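Local atomic coordinates of RNA-binding protein RMD9, mitochondrial (Saccharomyces cerevisiae S288C, PDB entry 7A9X), a protein that binds a dodecameric motif in the 3'-UTR of mitochondrial mRNAs and takes part in their processing or stability. Residues I112-H116 against H173-S177; V166-T172 against A205-V211; C187-W191 against F214-L219; P229-Y233 against L251-F255. All blocks are in the same frame, centred on the assembly; numbering follows the deposited sequence.

How the contacts relate
Contacts 1 to 4 follow one another down a stack of helices. Contact 1 and contact 2 share helix 168-180, with centres 11 Å apart. H113 ND1 and Y169 OH, 2.6 Å apart, probably form a hydrogen bond that joins them. Contact 2 and contact 3 share helix 209-223, and F206 O probably accepts from W191 NE1 at 2.9 Å. Contact 3 meets contact 4 where L216 O lies 3.5 Å from V254 CG2. Contacts 1 and 2 touch the RNA directly, at A4 and A3 of chain B. Contacts 3 and 4 do not touch it; the nearest atom of each lies about 7 Å from the bound RNA.

Contact 1 (I112-H116 against H173-S177). With nucleotides of chain B.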
# COMPACT_ATOMS: atom_id res chain seq x y z
N ILE A 112 4.39 22.99 -1.89
CA ILE A 112 3.65 21.86 -2.45
C ILE A 112 4.58 20.68 -2.70
O ILE A 112 4.25 19.53 -2.38
CB ILE A 112 2.92 22.29 -3.73
CG1 ILE A 112 1.89 23.38 -3.43
CG2 ILE A 112 2.25 21.09 -4.38
CD1 ILE A 112 1.16 23.87 -4.66
N HIS A 113 5.74 20.95 -3.29
CA HIS A 113 6.74 19.89 -3.49
C HIS A 113 7.11 19.24 -2.16
O HIS A 113 7.21 18.01 -2.07
CB HIS A 113 7.97 20.48 -4.18
CG HIS A 113 9.03 19.47 -4.51
ND1 HIS A 113 10.26 19.84 -5.02
CD2 HIS A 113 9.05 18.13 -4.40
CE1 HIS A 113 10.99 18.75 -5.21
NE2 HIS A 113 10.28 17.70 -4.85
N LEU A 114 7.29 20.05 -1.12
CA LEU A 114 7.67 19.52 0.18
C LEU A 114 6.59 18.60 0.74
O LEU A 114 6.89 17.52 1.25
CB LEU A 114 7.95 20.67 1.16
CG LEU A 114 8.33 20.24 2.57
CD1 LEU A 114 9.59 19.39 2.53
CD2 LEU A 114 8.53 21.46 3.46
N LEU A 115 5.32 19.02 0.65
CA LEU A 115 4.23 18.15 1.07
C LEU A 115 4.17 16.88 0.23
O LEU A 115 3.80 15.82 0.74
CB LEU A 115 2.90 18.91 1.00
CG LEU A 115 2.77 20.17 1.86
CD1 LEU A 115 1.47 20.90 1.54
CD2 LEU A 115 2.84 19.82 3.34
N HIS A 116 4.53 16.97 -1.05
CA HIS A 116 4.60 15.78 -1.88
C HIS A 116 5.66 14.82 -1.35
O HIS A 116 5.41 13.62 -1.22
CB HIS A 116 4.89 16.16 -3.33
CG HIS A 116 4.81 15.00 -4.29
ND1 HIS A 116 5.24 15.08 -5.59
CD2 HIS A 116 4.34 13.74 -4.12
CE1 HIS A 116 5.04 13.92 -6.19
NE2 HIS A 116 4.50 13.09 -5.32
N HIS A 173 3.39 19.03 -8.86
CA HIS A 173 3.47 18.35 -7.57
C HIS A 173 2.11 18.34 -6.87
O HIS A 173 1.82 17.40 -6.12
CB HIS A 173 4.52 19.01 -6.68
CG HIS A 173 5.93 18.71 -7.10
ND1 HIS A 173 6.55 17.51 -6.83
CD2 HIS A 173 6.84 19.47 -7.76
CE1 HIS A 173 7.78 17.54 -7.30
NE2 HIS A 173 7.99 18.71 -7.87
N LEU A 174 1.28 19.36 -7.09
CA LEU A 174 -0.05 19.38 -6.48
C LEU A 174 -0.92 18.27 -7.05
O LEU A 174 -1.53 17.50 -6.30
CB LEU A 174 -0.70 20.74 -6.69
CG LEU A 174 -2.05 20.96 -5.99
CD1 LEU A 174 -1.85 21.23 -4.51
CD2 LEU A 174 -2.84 22.09 -6.65
N LEU A 175 -0.99 18.18 -8.38
CA LEU A 175 -1.80 17.18 -9.05
C LEU A 175 -1.23 15.77 -8.89
O LEU A 175 -2.01 14.81 -8.78
CB LEU A 175 -1.94 17.53 -10.53
CG LEU A 175 -2.56 18.91 -10.77
CD1 LEU A 175 -2.30 19.40 -12.19
CD2 LEU A 175 -4.04 18.87 -10.47
N THR A 176 0.09 15.62 -8.90
CA THR A 176 0.68 14.31 -8.66
C THR A 176 0.37 13.82 -7.25
O THR A 176 0.09 12.63 -7.04
CB THR A 176 2.19 14.34 -8.88
OG1 THR A 176 2.48 14.88 -10.17
CG2 THR A 176 2.75 12.92 -8.78
N SER A 177 0.38 14.73 -6.28
CA SER A 177 0.05 14.36 -4.91
C SER A 177 -1.38 13.85 -4.81
O SER A 177 -1.63 12.78 -4.24
CB SER A 177 0.26 15.55 -3.97
OG SER A 177 1.62 15.94 -3.94
P A B 4 11.22 17.83 -9.27
OP1 A B 4 10.14 18.81 -9.58
OP2 A B 4 11.44 17.40 -7.87
O5' A B 4 10.99 16.50 -10.12
C5' A B 4 10.82 16.54 -11.53
C4' A B 4 11.35 15.28 -12.17
O4' A B 4 12.80 15.28 -12.14
C3' A B 4 10.96 13.97 -11.50
O3' A B 4 9.66 13.52 -11.86
C2' A B 4 12.07 13.03 -11.95
O2' A B 4 11.86 12.59 -13.29
C1' A B 4 13.28 13.96 -11.94
N9 A B 4 13.97 13.92 -10.64
C8 A B 4 14.00 14.88 -9.66
N7 A B 4 14.69 14.54 -8.60
C5 A B 4 15.14 13.26 -8.90
C6 A B 4 15.93 12.34 -8.18
N6 A B 4 16.42 12.58 -6.97
N1 A B 4 16.20 11.15 -8.76
C2 A B 4 15.71 10.91 -9.99
N3 A B 4 14.95 11.69 -10.76
C4 A B 4 14.70 12.86 -10.15
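I112 starts the contact by laying CG2 against the backbone of the facing helix, 3.4 Å from L174 N. Its CD1 reaches the L174 side chain. Next, the H113 ring and the H173 ring form an offset stack, with planes at 17° and centroids 3.9 Å apart. The overlap is toward the rim: H113 CD2 lies 3.2 Å from H173 CE1. H113 CE1 comes within 3.0 Å of OP2 of A4 of chain B, while Y169 OH bonds H113 ND1. One turn on, H116 has CG anti to its backbone N (chi1 -173°), which sends the ring across to H173. The rings meet rim to rim, with planes at 64°. H116 ND1 and H173 ND1 share a nearly straight hydrogen bond of 3.0 Å. S177 OG, bonded to H173 O, sits 3.3 Å from H116 CB, and T176 CG2 touches the ring at CE1. The other nitrogen of H173, NE2, donates to OP1 of A4 of chain B at 2.7 Å. H116 NE2 is bonded to E180. A chain of bonds runs from carboxylate through two imidazoles to phosphate. With anionic oxygens at both ends, the histidine pair may carry a positive charge, which would strengthen its hold on the RNA.

Contact 2 (V166-T172 against A205-V211); sequences VSGYGAT and AFQEPKV. With nucleotides of chain B.
The start of pentatricopeptide repeat PPR1 meets the start of PPR2 and the residues just before it, beside a bound RNA base. G168 and A205 are the close point of the backbones. A205 CB rests 3.4 Å from G168 N. The F206 ring takes A171 CB over the centre of one face, 3.8 Å from its centroid, as a CH-pi contact. V166 CG1 reaches this ring, 3.5 Å from F206 CE1. T172 CG2 meets V211 CG2 at 3.6 Å. T172 OG1 turns back to donate to Y169 O.

K210 has CG between its backbone N and carbonyl carbon (chi1 60°), and the rest of its chain is extended. It runs past the first turn of helix 168-180, with CE 3.5 Å from G168 C. NZ ends 3.5 Å from N7 of A3 of chain B. The adenine of A3 of chain B lies over one face of the Y169 ring, and Y169 CB is 3.4 Å from N6 of this base. Y169 OH is bonded to H113. A base contacted by side chains from successive repeats, on the surface lined by their first helices, is typical of RNA bound by a pentatricopeptide repeat tract.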
# COMPACT_ATOMS: atom_id res chain seq x y z
N VAL A 166 0.78 29.93 -8.23
CA VAL A 166 1.60 28.73 -8.35
C VAL A 166 2.14 28.65 -9.77
O VAL A 166 1.53 29.16 -10.72
CB VAL A 166 0.81 27.46 -7.96
CG1 VAL A 166 -0.17 27.06 -9.06
CG2 VAL A 166 1.75 26.32 -7.60
N SER A 167 3.30 28.01 -9.91
CA SER A 167 3.94 27.82 -11.20
C SER A 167 3.60 26.43 -11.74
O SER A 167 2.91 25.64 -11.11
CB SER A 167 5.45 28.00 -11.07
OG SER A 167 6.03 26.94 -10.34
N GLY A 168 4.11 26.14 -12.94
CA GLY A 168 3.93 24.81 -13.50
C GLY A 168 4.65 23.73 -12.72
O GLY A 168 4.21 22.58 -12.68
N TYR A 169 5.77 24.09 -12.09
CA TYR A 169 6.47 23.16 -11.22
C TYR A 169 5.63 22.84 -9.98
O TYR A 169 5.51 21.67 -9.59
CB TYR A 169 7.84 23.75 -10.85
CG TYR A 169 8.43 23.36 -9.52
CD1 TYR A 169 9.07 22.13 -9.35
CD2 TYR A 169 8.41 24.24 -8.44
CE1 TYR A 169 9.63 21.79 -8.13
CE2 TYR A 169 8.97 23.90 -7.23
CZ TYR A 169 9.58 22.68 -7.07
OH TYR A 169 10.14 22.35 -5.86
N GLY A 170 5.02 23.86 -9.37
CA GLY A 170 4.13 23.61 -8.25
C GLY A 170 2.83 22.96 -8.64
O GLY A 170 2.25 22.20 -7.85
N ALA A 171 2.34 23.23 -9.85
CA ALA A 171 1.10 22.61 -10.31
C ALA A 171 1.25 21.11 -10.48
O ALA A 171 0.32 20.35 -10.17
CB ALA A 171 0.64 23.26 -11.62
N THR A 172 2.41 20.66 -10.97
CA THR A 172 2.61 19.23 -11.17
C THR A 172 2.69 18.47 -9.85
O THR A 172 2.13 17.38 -9.72
CB THR A 172 3.88 18.97 -11.99
OG1 THR A 172 4.99 19.64 -11.38
CG2 THR A 172 3.71 19.47 -13.41
N ALA A 205 0.18 28.48 -16.17
CA ALA A 205 1.08 27.48 -15.59
C ALA A 205 0.46 26.09 -15.64
O ALA A 205 1.16 25.11 -15.90
CB ALA A 205 1.43 27.86 -14.15
N PHE A 206 -0.85 25.99 -15.41
CA PHE A 206 -1.53 24.70 -15.47
C PHE A 206 -1.67 24.17 -16.89
O PHE A 206 -2.08 23.01 -17.06
CB PHE A 206 -2.92 24.81 -14.83
CG PHE A 206 -2.92 24.65 -13.34
CD1 PHE A 206 -2.64 25.73 -12.51
CD2 PHE A 206 -3.22 23.43 -12.75
CE1 PHE A 206 -2.64 25.59 -11.13
CE2 PHE A 206 -3.23 23.28 -11.38
CZ PHE A 206 -2.94 24.36 -10.57
N GLN A 207 -1.34 24.96 -17.91
CA GLN A 207 -1.38 24.52 -19.29
C GLN A 207 0.01 24.26 -19.87
O GLN A 207 0.13 23.96 -21.06
CB GLN A 207 -2.11 25.55 -20.15
CG GLN A 207 -3.56 25.78 -19.72
CD GLN A 207 -4.39 24.52 -19.81
OE1 GLN A 207 -4.20 23.70 -20.71
NE2 GLN A 207 -5.31 24.35 -18.87
N GLU A 208 1.05 24.37 -19.05
CA GLU A 208 2.40 24.10 -19.50
C GLU A 208 2.56 22.63 -19.89
O GLU A 208 1.84 21.77 -19.37
CB GLU A 208 3.41 24.48 -18.42
CG GLU A 208 3.49 25.98 -18.15
CD GLU A 208 4.48 26.32 -17.06
OE1 GLU A 208 4.33 27.40 -16.45
OE2 GLU A 208 5.40 25.51 -16.80
N PRO A 209 3.49 22.32 -20.79
CA PRO A 209 3.62 20.93 -21.28
C PRO A 209 3.81 19.89 -20.19
O PRO A 209 3.26 18.79 -20.30
CB PRO A 209 4.83 21.01 -22.22
CG PRO A 209 4.84 22.41 -22.70
CD PRO A 209 4.35 23.25 -21.55
N LYS A 210 4.58 20.20 -19.14
CA LYS A 210 4.82 19.19 -18.12
C LYS A 210 3.57 18.93 -17.29
O LYS A 210 3.40 17.82 -16.76
CB LYS A 210 5.98 19.60 -17.21
CG LYS A 210 5.80 20.91 -16.46
CD LYS A 210 7.00 21.15 -15.55
CE LYS A 210 7.02 22.55 -14.99
NZ LYS A 210 8.26 22.78 -14.19
N VAL A 211 2.68 19.91 -17.18
CA VAL A 211 1.40 19.68 -16.51
C VAL A 211 0.47 18.88 -17.42
O VAL A 211 -0.27 18.00 -16.96
CB VAL A 211 0.76 21.01 -16.08
CG1 VAL A 211 -0.51 20.76 -15.29
CG2 VAL A 211 1.75 21.84 -15.27
P A B 3 12.12 19.49 -14.93
OP1 A B 3 12.20 18.03 -15.15
OP2 A B 3 10.88 20.23 -15.25
O5' A B 3 12.46 19.76 -13.39
C5' A B 3 13.61 19.19 -12.79
C4' A B 3 13.85 19.78 -11.42
O4' A B 3 14.09 21.20 -11.54
C3' A B 3 12.68 19.68 -10.45
O3' A B 3 12.61 18.41 -9.82
C2' A B 3 12.93 20.84 -9.50
O2' A B 3 13.91 20.48 -8.53
C1' A B 3 13.54 21.88 -10.44
N9 A B 3 12.53 22.84 -10.94
C8 A B 3 11.76 22.74 -12.07
N7 A B 3 10.96 23.75 -12.26
C5 A B 3 11.21 24.58 -11.17
C6 A B 3 10.67 25.82 -10.78
N6 A B 3 9.73 26.47 -11.46
N1 A B 3 11.14 26.37 -9.64
C2 A B 3 12.09 25.72 -8.95
N3 A B 3 12.67 24.55 -9.21
C4 A B 3 12.18 24.03 -10.35

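Contact 3 (C187-W191 against F214-L219)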
# COMPACT_ATOMS: atom_id res chain seq x y z
N CYS A 187 -8.28 15.60 -9.58
CA CYS A 187 -7.19 16.17 -10.38
C CYS A 187 -7.72 16.81 -11.65
O CYS A 187 -7.24 17.87 -12.07
CB CYS A 187 -6.16 15.09 -10.72
SG CYS A 187 -5.27 14.41 -9.31
N ILE A 188 -8.72 16.18 -12.29
CA ILE A 188 -9.27 16.73 -13.52
C ILE A 188 -10.07 18.00 -13.22
O ILE A 188 -10.00 18.98 -13.98
CB ILE A 188 -10.13 15.67 -14.23
CG1 ILE A 188 -9.30 14.40 -14.47
CG2 ILE A 188 -10.67 16.21 -15.54
CD1 ILE A 188 -10.04 13.32 -15.24
N ARG A 189 -10.81 18.01 -12.12
CA ARG A 189 -11.58 19.20 -11.75
C ARG A 189 -10.67 20.38 -11.48
O ARG A 189 -10.89 21.49 -11.98
CB ARG A 189 -12.46 18.91 -10.53
CG ARG A 189 -13.43 17.76 -10.71
CD ARG A 189 -14.05 17.38 -9.38
NE ARG A 189 -14.69 16.06 -9.42
CZ ARG A 189 -15.12 15.40 -8.35
NH1 ARG A 189 -14.98 15.93 -7.14
NH2 ARG A 189 -15.69 14.21 -8.49
N ILE A 190 -9.62 20.17 -10.67
CA ILE A 190 -8.70 21.25 -10.34
C ILE A 190 -8.01 21.77 -11.60
O ILE A 190 -7.86 22.98 -11.79
CB ILE A 190 -7.67 20.77 -9.29
CG1 ILE A 190 -8.36 20.49 -7.96
CG2 ILE A 190 -6.56 21.81 -9.11
CD1 ILE A 190 -7.41 19.98 -6.89
N TRP A 191 -7.59 20.86 -12.48
CA TRP A 191 -6.88 21.26 -13.68
C TRP A 191 -7.78 22.07 -14.61
O TRP A 191 -7.40 23.14 -15.08
CB TRP A 191 -6.32 20.03 -14.40
CG TRP A 191 -5.69 20.34 -15.73
CD1 TRP A 191 -4.51 20.99 -15.95
CD2 TRP A 191 -6.20 19.99 -17.02
NE1 TRP A 191 -4.26 21.07 -17.30
CE2 TRP A 191 -5.29 20.46 -17.98
CE3 TRP A 191 -7.35 19.32 -17.46
CZ2 TRP A 191 -5.49 20.29 -19.35
CZ3 TRP A 191 -7.55 19.16 -18.82
CH2 TRP A 191 -6.62 19.64 -19.75
N PHE A 214 1.36 15.16 -17.21
CA PHE A 214 0.73 14.46 -16.10
C PHE A 214 -0.73 14.18 -16.38
O PHE A 214 -1.26 13.14 -15.95
CB PHE A 214 0.85 15.26 -14.80
CG PHE A 214 -0.01 14.72 -13.69
CD1 PHE A 214 0.46 13.72 -12.85
CD2 PHE A 214 -1.30 15.19 -13.49
CE1 PHE A 214 -0.33 13.20 -11.84
CE2 PHE A 214 -2.10 14.67 -12.49
CZ PHE A 214 -1.61 13.68 -11.66
N MET A 215 -1.41 15.08 -17.09
CA MET A 215 -2.85 14.98 -17.25
C MET A 215 -3.26 13.96 -18.30
O MET A 215 -4.34 13.37 -18.19
CB MET A 215 -3.44 16.35 -17.59
CG MET A 215 -3.68 17.21 -16.36
SD MET A 215 -4.88 16.41 -15.28
CE MET A 215 -4.41 17.08 -13.69
N LEU A 216 -2.42 13.73 -19.31
CA LEU A 216 -2.79 12.84 -20.41
C LEU A 216 -3.23 11.46 -19.94
O LEU A 216 -4.28 10.99 -20.41
CB LEU A 216 -1.63 12.75 -21.40
CG LEU A 216 -1.27 14.03 -22.17
CD1 LEU A 216 -0.04 13.82 -23.02
CD2 LEU A 216 -2.45 14.48 -23.02
N PRO A 217 -2.51 10.76 -19.06
CA PRO A 217 -3.00 9.44 -18.62
C PRO A 217 -4.35 9.50 -17.93
O PRO A 217 -5.14 8.56 -18.05
CB PRO A 217 -1.90 8.95 -17.68
CG PRO A 217 -0.68 9.67 -18.11
CD PRO A 217 -1.16 11.03 -18.51
N LEU A 218 -4.64 10.57 -17.19
CA LEU A 218 -5.95 10.69 -16.55
C LEU A 218 -7.04 10.98 -17.57
O LEU A 218 -8.17 10.49 -17.44
CB LEU A 218 -5.92 11.78 -15.48
CG LEU A 218 -4.93 11.60 -14.33
CD1 LEU A 218 -5.14 12.68 -13.28
CD2 LEU A 218 -5.05 10.22 -13.72
N LEU A 219 -6.72 11.78 -18.60
CA LEU A 219 -7.71 12.10 -19.62
C LEU A 219 -8.02 10.89 -20.49
O LEU A 219 -9.18 10.68 -20.87
CB LEU A 219 -7.22 13.27 -20.47
CG LEU A 219 -7.01 14.59 -19.74
CD1 LEU A 219 -6.62 15.70 -20.71
CD2 LEU A 219 -8.25 14.97 -18.95
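W191 has CG anti to its backbone N (chi1 174°), and M215 bends back at chi2 (-62°). Together these torsions lay the methionine chain across the indole. The result is a Met-aromatic contact within the stacked helical repeats of a pentatricopeptide array. It joins helix 184-193, in PPR1, to helix 209-223, in PPR2. The two short segments run at 125° to each other, with axes 11.0 Å apart.

M215 CG stands over the five-membered ring of W191, 3.7 Å from its centroid, as a CH-pi contact. The sulfur follows less directly: M215 SD is 4.4 Å from the same centroid and oblique to the ring. The two side chains run antiparallel, and M215 CE ends 3.6 Å from W191 CB. At the six-membered end of the indole, the L219 side chain runs at about a right angle to that of W191, its CD1 4.1 Å from W191 CZ3. W191 NE1 is already bonded to F206 O.

C187 and I188 continue the seam. C187 CB meets L218 CD1 at 3.7 Å, and C187 SG lies at the edge of the F214 ring. I188 packs on L218 and L219 more loosely. No hydrogen bond joins the two segments. The methyl of M215 fills the corner between C187 and W191: its CE lies 3.4 Å from C187 O, the same oxygen that accepts from W191 N.

Contact 4 (P229-Y233 against L251-F255)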
# COMPACT_ATOMS: atom_id res chain seq x y z
N PRO A 229 -4.07 12.83 -28.22
CA PRO A 229 -2.75 12.18 -28.17
C PRO A 229 -2.08 12.02 -29.53
O PRO A 229 -0.91 12.38 -29.69
CB PRO A 229 -3.06 10.83 -27.52
CG PRO A 229 -4.24 11.10 -26.67
CD PRO A 229 -5.07 12.08 -27.44
N ASN A 230 -2.80 11.49 -30.53
CA ASN A 230 -2.19 11.26 -31.84
C ASN A 230 -1.77 12.56 -32.50
O ASN A 230 -0.77 12.60 -33.23
CB ASN A 230 -3.14 10.48 -32.74
CG ASN A 230 -3.21 9.01 -32.38
OD1 ASN A 230 -4.30 8.45 -32.22
ND2 ASN A 230 -2.06 8.37 -32.24
N GLU A 231 -2.53 13.64 -32.28
CA GLU A 231 -2.11 14.94 -32.80
C GLU A 231 -0.83 15.41 -32.12
O GLU A 231 0.09 15.92 -32.78
CB GLU A 231 -3.23 15.97 -32.60
CG GLU A 231 -2.87 17.37 -33.09
CD GLU A 231 -3.92 18.40 -32.71
OE1 GLU A 231 -5.10 18.02 -32.57
OE2 GLU A 231 -3.56 19.58 -32.56
N LEU A 232 -0.74 15.24 -30.79
CA LEU A 232 0.50 15.55 -30.09
C LEU A 232 1.64 14.65 -30.53
O LEU A 232 2.79 15.10 -30.58
CB LEU A 232 0.29 15.43 -28.58
CG LEU A 232 -0.58 16.51 -27.93
CD1 LEU A 232 -0.85 16.19 -26.47
CD2 LEU A 232 0.08 17.88 -28.07
N TYR A 233 1.35 13.39 -30.85
CA TYR A 233 2.41 12.50 -31.34
C TYR A 233 3.00 13.01 -32.65
O TYR A 233 4.22 12.96 -32.84
CB TYR A 233 1.86 11.08 -31.51
CG TYR A 233 2.86 10.10 -32.10
CD1 TYR A 233 3.78 9.45 -31.29
CD2 TYR A 233 2.87 9.83 -33.46
CE1 TYR A 233 4.70 8.55 -31.83
CE2 TYR A 233 3.78 8.94 -34.01
CZ TYR A 233 4.69 8.31 -33.19
OH TYR A 233 5.59 7.42 -33.73
N LEU A 251 2.49 10.79 -22.55
CA LEU A 251 2.09 10.31 -23.87
C LEU A 251 2.48 8.85 -24.07
O LEU A 251 1.72 8.08 -24.68
CB LEU A 251 2.70 11.19 -24.95
CG LEU A 251 2.05 11.14 -26.34
CD1 LEU A 251 0.56 11.37 -26.24
CD2 LEU A 251 2.70 12.16 -27.26
N ILE A 252 3.64 8.45 -23.56
CA ILE A 252 4.03 7.05 -23.62
C ILE A 252 3.06 6.18 -22.83
O ILE A 252 2.64 5.12 -23.29
CB ILE A 252 5.48 6.87 -23.12
CG1 ILE A 252 6.46 7.52 -24.09
CG2 ILE A 252 5.82 5.39 -22.94
CD1 ILE A 252 7.84 7.74 -23.51
N LYS A 253 2.68 6.63 -21.63
CA LYS A 253 1.77 5.85 -20.80
C LYS A 253 0.42 5.66 -21.47
O LYS A 253 -0.17 4.57 -21.42
CB LYS A 253 1.60 6.51 -19.43
CG LYS A 253 2.85 6.49 -18.57
CD LYS A 253 2.59 7.07 -17.19
CE LYS A 253 3.82 6.98 -16.31
NZ LYS A 253 3.56 7.42 -14.91
N VAL A 254 -0.10 6.71 -22.11
CA VAL A 254 -1.37 6.61 -22.83
C VAL A 254 -1.27 5.54 -23.92
O VAL A 254 -2.13 4.66 -24.03
CB VAL A 254 -1.77 7.97 -23.42
CG1 VAL A 254 -2.95 7.82 -24.36
CG2 VAL A 254 -2.10 8.95 -22.30
N PHE A 255 -0.21 5.60 -24.72
CA PHE A 255 -0.04 4.66 -25.82
C PHE A 255 0.22 3.24 -25.34
O PHE A 255 -0.10 2.29 -26.07
CB PHE A 255 1.09 5.14 -26.74
CG PHE A 255 0.71 6.31 -27.59
CD1 PHE A 255 -0.53 6.35 -28.21
CD2 PHE A 255 1.58 7.37 -27.77
CE1 PHE A 255 -0.89 7.43 -29.00
CE2 PHE A 255 1.22 8.45 -28.56
CZ PHE A 255 -0.02 8.48 -29.18
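P229 O is the polar atom at the centre of this contact. It accepts a helix bond of 2.7 Å from Y233 N, and two apolar groups of the facing helix lie beside it. L251 CD1 lies 3.9 Å from P229 O, and F255 CZ is almost as near. The oxygen is thus satisfied within its own helix, and the other side adds only carbon.

L251 enters with CG anti to its backbone N (chi1 -161°), and its two methyls touch different residues. CD1 touches P229 CB at 3.9 Å. CD2 reaches the next turn, 4.0 Å from Y233 N and close to L232 CB. V254 CG1 adds a looser contact at the proline ring, 4.2 Å from P229 CG.

The rim of the F255 ring packs on P229 and Y233, with the N230 side chain also touching it. F255 CZ is 4.2 Å from P229 CB, and F255 CE2 is 3.9 Å from Y233 CD1. The rings of Y233 and F255 are nearly perpendicular, with planes at 89°, but meet obliquely. Y233 also packs on helix 261-270, while L251 and V254 touch L216 of helix 209-223.

The contact joins helix 227-237, in PPR2, to helix 245-257, in PPR3. The short segments lie at 128° to each other. No hydrogen bond or salt bridge crosses between them, which implies that the two repeats are held together here by apolar and aromatic packing.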